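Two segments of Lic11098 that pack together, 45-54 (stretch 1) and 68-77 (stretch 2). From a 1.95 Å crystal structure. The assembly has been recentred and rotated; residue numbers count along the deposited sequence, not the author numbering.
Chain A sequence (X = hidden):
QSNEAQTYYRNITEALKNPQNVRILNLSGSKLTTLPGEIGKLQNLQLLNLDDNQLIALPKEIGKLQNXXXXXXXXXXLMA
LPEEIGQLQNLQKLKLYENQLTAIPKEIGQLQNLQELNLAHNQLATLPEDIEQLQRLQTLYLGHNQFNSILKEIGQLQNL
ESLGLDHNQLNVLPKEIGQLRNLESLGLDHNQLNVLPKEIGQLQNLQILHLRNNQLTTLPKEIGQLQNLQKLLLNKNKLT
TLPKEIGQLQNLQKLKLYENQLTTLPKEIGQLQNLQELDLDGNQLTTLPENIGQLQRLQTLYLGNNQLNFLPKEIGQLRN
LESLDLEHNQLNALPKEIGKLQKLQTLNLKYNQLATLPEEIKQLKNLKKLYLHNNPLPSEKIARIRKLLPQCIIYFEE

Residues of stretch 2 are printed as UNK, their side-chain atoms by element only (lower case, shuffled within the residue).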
ATOM      1  N   LEU A  45     -27.312   5.369 -23.391  1.00 56.08           N
ATOM      2  CA  LEU A  45     -25.910   5.587 -23.025  1.00 54.23           C
ATOM      3  C   LEU A  45     -25.527   4.734 -21.826  1.00 58.48           C
ATOM      4  O   LEU A  45     -26.244   4.717 -20.829  1.00 58.40           O
ATOM      5  CB  LEU A  45     -25.652   7.080 -22.740  1.00 53.39           C
ATOM      6  CG  LEU A  45     -24.187   7.563 -22.735  1.00 56.63           C
ATOM      7  CD1 LEU A  45     -23.541   7.454 -24.127  1.00 55.90           C
ATOM      8  CD2 LEU A  45     -24.100   9.007 -22.250  1.00 57.36           C
ATOM      9  N   GLN A  46     -24.423   3.983 -21.950  1.00 55.49           N
ATOM     10  CA  GLN A  46     -23.921   3.088 -20.898  1.00 53.99           C
ATOM     11  C   GLN A  46     -22.632   3.608 -20.305  1.00 52.70           C
ATOM     12  O   GLN A  46     -22.376   3.390 -19.121  1.00 51.02           O
ATOM     13  CB  GLN A  46     -23.717   1.673 -21.447  1.00 55.63           C
ATOM     14  CG  GLN A  46     -25.022   0.973 -21.809  1.00 74.40           C
ATOM     15  CD  GLN A  46     -24.790  -0.472 -22.131  1.00 99.10           C
ATOM     16  OE1 GLN A  46     -24.632  -0.848 -23.292  1.00 93.36           O
ATOM     17  NE2 GLN A  46     -24.746  -1.314 -21.104  1.00 97.34           N
ATOM     18  N   LEU A  47     -21.813   4.280 -21.123  1.00 48.23           N
ATOM     19  CA  LEU A  47     -20.538   4.829 -20.679  1.00 48.64           C
ATOM     20  C   LEU A  47     -20.345   6.231 -21.233  1.00 53.28           C
ATOM     21  O   LEU A  47     -20.451   6.465 -22.452  1.00 52.52           O
ATOM     22  CB  LEU A  47     -19.347   3.894 -21.053  1.00 48.77           C
ATOM     23  CG  LEU A  47     -17.988   4.206 -20.403  1.00 53.76           C
ATOM     24  CD1 LEU A  47     -17.188   2.932 -20.185  1.00 54.62           C
ATOM     25  CD2 LEU A  47     -17.168   5.218 -21.226  1.00 52.91           C
ATOM     26  N   LEU A  48     -20.040   7.157 -20.328  1.00 50.02           N
ATOM     27  CA  LEU A  48     -19.804   8.539 -20.675  1.00 51.01           C
ATOM     28  C   LEU A  48     -18.427   8.930 -20.172  1.00 55.67           C
ATOM     29  O   LEU A  48     -18.174   8.903 -18.968  1.00 55.78           O
ATOM     30  CB  LEU A  48     -20.926   9.433 -20.086  1.00 51.74           C
ATOM     31  CG  LEU A  48     -20.776  10.949 -20.247  1.00 57.23           C
ATOM     32  CD1 LEU A  48     -20.615  11.347 -21.718  1.00 57.40           C
ATOM     33  CD2 LEU A  48     -21.952  11.675 -19.610  1.00 59.64           C
ATOM     34  N   ASN A  49     -17.521   9.249 -21.096  1.00 52.37           N
ATOM     35  CA  ASN A  49     -16.177   9.635 -20.720  1.00 52.56           C
ATOM     36  C   ASN A  49     -15.981  11.134 -20.924  1.00 57.20           C
ATOM     37  O   ASN A  49     -15.952  11.619 -22.054  1.00 57.27           O
ATOM     38  CB  ASN A  49     -15.123   8.785 -21.451  1.00 54.94           C
ATOM     39  CG  ASN A  49     -13.736   8.905 -20.873  1.00 72.86           C
ATOM     40  OD1 ASN A  49     -13.419   9.831 -20.122  1.00 58.61           O
ATOM     41  ND2 ASN A  49     -12.852   8.001 -21.251  1.00 65.59           N
ATOM     42  N   LEU A  50     -15.867  11.864 -19.812  1.00 53.79           N
ATOM     43  CA  LEU A  50     -15.679  13.316 -19.795  1.00 53.90           C
ATOM     44  C   LEU A  50     -14.330  13.701 -19.177  1.00 58.96           C
ATOM     45  O   LEU A  50     -14.123  14.864 -18.824  1.00 58.18           O
ATOM     46  CB  LEU A  50     -16.850  13.989 -19.040  1.00 54.20           C
ATOM     47  CG  LEU A  50     -18.263  13.791 -19.621  1.00 59.61           C
ATOM     48  CD1 LEU A  50     -19.308  14.457 -18.748  1.00 60.27           C
ATOM     49  CD2 LEU A  50     -18.363  14.341 -21.035  1.00 62.16           C
ATOM     50  N   ASP A  51     -13.406  12.720 -19.055  1.00 56.97           N
ATOM     51  CA  ASP A  51     -12.082  12.895 -18.455  1.00 57.84           C
ATOM     52  C   ASP A  51     -11.247  13.942 -19.151  1.00 64.55           C
ATOM     53  O   ASP A  51     -11.366  14.109 -20.362  1.00 63.97           O
ATOM     54  CB  ASP A  51     -11.284  11.580 -18.491  1.00 60.30           C
ATOM     55  CG  ASP A  51     -11.748  10.471 -17.562  1.00 77.63           C
ATOM     56  OD1 ASP A  51     -12.549  10.758 -16.637  1.00 79.04           O
ATOM     57  OD2 ASP A  51     -11.308   9.319 -17.756  1.00 84.25           O
ATOM     58  N   ASP A  52     -10.358  14.607 -18.396  1.00 63.20           N
ATOM     59  CA  ASP A  52      -9.400  15.587 -18.914  1.00 64.67           C
ATOM     60  C   ASP A  52     -10.074  16.686 -19.729  1.00 68.46           C
ATOM     61  O   ASP A  52      -9.822  16.804 -20.924  1.00 67.53           O
ATOM     62  CB  ASP A  52      -8.307  14.879 -19.750  1.00 67.60           C
ATOM     63  CG  ASP A  52      -7.484  13.858 -18.990  1.00 85.58           C
ATOM     64  OD1 ASP A  52      -6.302  14.134 -18.730  1.00 87.92           O
ATOM     65  OD2 ASP A  52      -8.006  12.751 -18.717  1.00 93.88           O
ATOM     66  N   ASN A  53     -10.978  17.440 -19.106  1.00 65.21           N
ATOM     67  CA  ASN A  53     -11.683  18.546 -19.756  1.00 64.66           C
ATOM     68  C   ASN A  53     -11.687  19.749 -18.795  1.00 68.19           C
ATOM     69  O   ASN A  53     -10.925  19.732 -17.823  1.00 66.17           O
ATOM     70  CB  ASN A  53     -13.097  18.123 -20.234  1.00 63.25           C
ATOM     71  CG  ASN A  53     -13.101  17.317 -21.518  1.00 84.56           C
ATOM     72  OD1 ASN A  53     -12.612  17.760 -22.570  1.00 76.71           O
ATOM     73  ND2 ASN A  53     -13.664  16.117 -21.465  1.00 76.85           N
ATOM     74  N   GLN A  54     -12.493  20.802 -19.058  1.00 65.64           N
ATOM     75  CA  GLN A  54     -12.511  21.974 -18.175  1.00 65.26           C
ATOM     76  C   GLN A  54     -13.890  22.235 -17.545  1.00 68.84           C
ATOM     77  O   GLN A  54     -14.224  23.390 -17.257  1.00 68.84           O
ATOM     78  CB  GLN A  54     -11.958  23.224 -18.887  1.00 66.55           C
ATOM     79  CG  GLN A  54     -10.456  23.178 -19.148  1.00 83.28           C
ATOM     80  CD  GLN A  54     -10.131  22.639 -20.523  1.00103.08           C
ATOM     81  OE1 GLN A  54     -10.414  23.277 -21.545  1.00102.43           O
ATOM     82  NE2 GLN A  54      -9.492  21.473 -20.579  1.00 86.61           N
ATOM     83  N   UNK A  68     -26.982   4.572 -17.832  1.00 54.48           N
ATOM     84  CA  UNK A  68     -25.566   4.848 -17.566  1.00 53.36           C
ATOM     85  C   UNK A  68     -24.993   3.973 -16.455  1.00 55.98           C
ATOM     86  O   UNK A  68     -25.527   3.969 -15.349  1.00 55.40           O
ATOM     87  c   UNK A  68     -25.350   6.337 -17.264  1.00 53.20           C
ATOM     88  c   UNK A  68     -23.910   6.869 -17.388  1.00 57.56           C
ATOM     89  c   UNK A  68     -23.434   6.882 -18.835  1.00 57.25           C
ATOM     90  c   UNK A  68     -23.806   8.265 -16.809  1.00 60.77           C
ATOM     91  N   UNK A  69     -23.925   3.203 -16.774  1.00 51.28           N
ATOM     92  CA  UNK A  69     -23.237   2.283 -15.855  1.00 49.75           C
ATOM     93  C   UNK A  69     -21.902   2.853 -15.390  1.00 49.99           C
ATOM     94  O   UNK A  69     -21.443   2.520 -14.295  1.00 48.46           O
ATOM     95  o   UNK A  69     -23.361  -1.355 -18.427  1.00 60.91           O
ATOM     96  n   UNK A  69     -24.799  -2.184 -16.918  1.00 55.57           N
ATOM     97  c   UNK A  69     -24.109  -1.185 -17.453  1.00 66.70           C
ATOM     98  c   UNK A  69     -23.020   0.922 -16.530  1.00 51.40           C
ATOM     99  c   UNK A  69     -24.331   0.181 -16.848  1.00 57.76           C
ATOM    100  N   UNK A  70     -21.270   3.708 -16.227  1.00 46.38           N
ATOM    101  CA  UNK A  70     -19.978   4.307 -15.906  1.00 47.14           C
ATOM    102  C   UNK A  70     -19.919   5.776 -16.278  1.00 53.61           C
ATOM    103  O   UNK A  70     -20.187   6.147 -17.431  1.00 52.25           O
ATOM    104  c   UNK A  70     -18.813   3.552 -16.594  1.00 47.99           C
ATOM    105  c   UNK A  70     -18.635   2.108 -16.130  1.00 57.04           C
ATOM    106  c   UNK A  70     -17.330   1.504 -16.593  1.00 68.22           C
ATOM    107  o   UNK A  70     -16.300   2.178 -16.735  1.00 64.73           O
ATOM    108  n   UNK A  70     -17.327   0.206 -16.768  1.00 54.23           N
ATOM    109  N   UNK A  71     -19.536   6.609 -15.298  1.00 51.37           N
ATOM    110  CA  UNK A  71     -19.382   8.030 -15.498  1.00 52.24           C
ATOM    111  C   UNK A  71     -17.958   8.431 -15.125  1.00 56.73           C
ATOM    112  O   UNK A  71     -17.593   8.399 -13.947  1.00 57.16           O
ATOM    113  c   UNK A  71     -20.532  10.824 -16.239  1.00 58.12           C
ATOM    114  c   UNK A  71     -21.524  10.954 -13.951  1.00 59.67           C
ATOM    115  c   UNK A  71     -20.455   8.816 -14.699  1.00 52.71           C
ATOM    116  c   UNK A  71     -20.417  10.343 -14.792  1.00 57.47           C
ATOM    117  N   UNK A  72     -17.147   8.760 -16.146  1.00 52.83           N
ATOM    118  CA  UNK A  72     -15.744   9.159 -15.995  1.00 53.33           C
ATOM    119  C   UNK A  72     -15.679  10.685 -16.073  1.00 57.58           C
ATOM    120  O   UNK A  72     -15.956  11.273 -17.120  1.00 57.26           O
ATOM    121  c   UNK A  72     -14.874   6.983 -16.999  1.00 57.33           C
ATOM    122  c   UNK A  72     -15.846   6.104 -17.341  1.00 58.97           C
ATOM    123  c   UNK A  72     -14.861   8.481 -17.072  1.00 53.90           C
ATOM    124  n   UNK A  72     -15.367   4.847 -17.052  1.00 58.82           N
ATOM    125  n   UNK A  72     -13.794   6.278 -16.496  1.00 59.19           N
ATOM    126  c   UNK A  72     -14.144   5.001 -16.550  1.00 58.44           C
ATOM    127  N   UNK A  73     -15.378  11.326 -14.948  1.00 53.53           N
ATOM    128  CA  UNK A  73     -15.336  12.781 -14.854  1.00 53.87           C
ATOM    129  C   UNK A  73     -14.040  13.272 -14.231  1.00 56.46           C
ATOM    130  O   UNK A  73     -13.997  14.364 -13.658  1.00 56.12           O
ATOM    131  c   UNK A  73     -18.917  13.707 -13.732  1.00 60.25           C
ATOM    132  c   UNK A  73     -17.796  13.578 -14.720  1.00 59.91           C
ATOM    133  c   UNK A  73     -17.655  14.872 -15.495  1.00 63.22           C
ATOM    134  c   UNK A  73     -16.516  13.249 -13.999  1.00 54.51           C
ATOM    135  N   UNK A  74     -12.990  12.473 -14.341  1.00 51.58           N
ATOM    136  CA  UNK A  74     -11.705  12.781 -13.755  1.00 51.90           C
ATOM    137  C   UNK A  74     -11.007  13.916 -14.476  1.00 57.59           C
ATOM    138  O   UNK A  74     -11.262  14.154 -15.656  1.00 57.60           O
ATOM    139  c   UNK A  74     -10.815  11.537 -13.752  1.00 56.08           C
ATOM    140  o   UNK A  74     -11.456  10.469 -13.075  1.00 63.09           O
ATOM    141  N   UNK A  75     -10.123  14.611 -13.760  1.00 55.07           N
ATOM    142  CA  UNK A  75      -9.289  15.685 -14.286  1.00 56.28           C
ATOM    143  C   UNK A  75     -10.107  16.795 -14.982  1.00 61.43           C
ATOM    144  O   UNK A  75      -9.915  17.096 -16.158  1.00 59.74           O
ATOM    145  c   UNK A  75      -6.553  12.038 -15.686  1.00101.38           C
ATOM    146  c   UNK A  75      -7.249  14.119 -14.456  1.00 74.53           C
ATOM    147  c   UNK A  75      -8.158  15.116 -15.181  1.00 59.09           C
ATOM    148  c   UNK A  75      -6.223  13.479 -15.383  1.00 84.32           C
ATOM    149  n   UNK A  75      -5.624  11.449 -16.686  1.00115.62           N
ATOM    150  N   UNK A  76     -11.044  17.375 -14.237  1.00 58.55           N
ATOM    151  CA  UNK A  76     -11.833  18.524 -14.660  1.00 58.12           C
ATOM    152  C   UNK A  76     -11.648  19.544 -13.545  1.00 63.82           C
ATOM    153  O   UNK A  76     -10.684  19.434 -12.778  1.00 63.28           O
ATOM    154  c   UNK A  76     -13.304  18.155 -14.855  1.00 55.76           C
ATOM    155  o   UNK A  76     -13.733  18.257 -17.169  1.00 67.37           O
ATOM    156  n   UNK A  76     -13.581  16.241 -16.248  1.00 63.75           N
ATOM    157  c   UNK A  76     -13.571  17.554 -16.186  1.00 71.74           C
ATOM    158  N   UNK A  77     -12.558  20.528 -13.442  1.00 62.17           N
ATOM    159  CA  UNK A  77     -12.498  21.555 -12.404  1.00 62.56           C
ATOM    160  C   UNK A  77     -13.859  21.609 -11.684  1.00 66.47           C
ATOM    161  O   UNK A  77     -14.285  22.694 -11.266  1.00 66.53           O
ATOM    162  c   UNK A  77     -10.742  23.005 -13.656  1.00 81.74           C
ATOM    163  n   UNK A  77      -9.338  24.567 -14.852  1.00103.29           N
ATOM    164  o   UNK A  77     -11.544  24.695 -15.189  1.00106.50           O
ATOM    165  c   UNK A  77     -10.579  24.167 -14.617  1.00108.96           C
ATOM    166  c   UNK A  77     -12.139  22.918 -13.037  1.00 64.16           C
TER
HETATM  167  O   HOH W   1     -11.506   7.651 -15.722  1.00 63.90           O

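Position 68 carries four side-chain carbons, forked at the second, and no polar atom. One fork end lies 3.8 Å from Leu48 CB, and the same end lies 4.0 Å from Leu45 CG. This is Leu68, an apolar side chain suited to a buried site among leucines.

Position 69 has three carbons, the third bearing one oxygen and one nitrogen; the oxygen lies 3.0 Å from Gln46 NE2. This is Gln69. That approach is a weak hydrogen bond from Gln46 NE2 to Gln69 OE1, amide meeting amide at a partly exposed site, while Gln69 N donates to Gln46 O (2.8 Å).

Position 70 repeats that pattern of three carbons, one oxygen and one nitrogen, its oxygen 3.6 Å from Leu47 CD1. It is Gln70, a polar chain suited to a partly exposed site. Gln70 N shares Gln46 O (3.1 Å), and Gln70 O accepts from Leu48 N (3.1 Å).

Position 71 again has four carbons forked at the second, with one end 3.8 Å from Leu48 CD2. Leu71 thus extends the apolar layer on the buried face of the sheet.

At 72 a single carbon, 3.3 Å from Asp51 OD1, leads to a five-membered ring of three carbons and two nitrogens, so the residue is His72. Both ring nitrogens are used: His72 NE2 donates to Gln70 OE1 (2.8 Å), and His72 ND1 lies 2.8 Å from the oxygen of a water that donates to Asp51 OD2 (2.6 Å from the same oxygen).

Position 73 shows four carbons, forked at the second; one end sits 3.7 Å from Leu50 CD1. Leu73 continues the leucine packing.

Position 74 has one carbon, 3.5 Å from Asp51 OD1, and one oxygen, hence Ser74, small enough for this buried site. Ser74 N donates to Asp51 OD1 (2.9 Å); OG finds no partner in the model.

Position 75 is four carbons in a row ending in nitrogen, 3.4 Å from Asp52 OD2: Lys75. The amine of this exposed residue forms a salt bridge with Asp52, weak as a hydrogen bond.

Position 76 has two carbons, the second carrying oxygen and nitrogen, the nitrogen 3.0 Å from Leu50 O. This is Asn76, whose short amide donates almost linearly through ND2 to that carbonyl.

Position 77 has three carbons with a terminal oxygen and nitrogen, the oxygen 4.0 Å from Gln54 CB. It is Gln77, a long polar chain suited to exposure.

The contact joins two parallel strands. His72 N to Leu48 O (3.0 Å) and Leu50 N to His72 O (2.8 Å) continue the backbone ladder. Leucines fill the buried side; the side of Gln70 and His72 is mostly polar, with Asn49, but also carries Leu47. Beyond the strands, Asp51 and Asn76 bind backbone atoms and carry the pairing through the turns.

Stretch 2 (68-77) LQQLHLSKNQ
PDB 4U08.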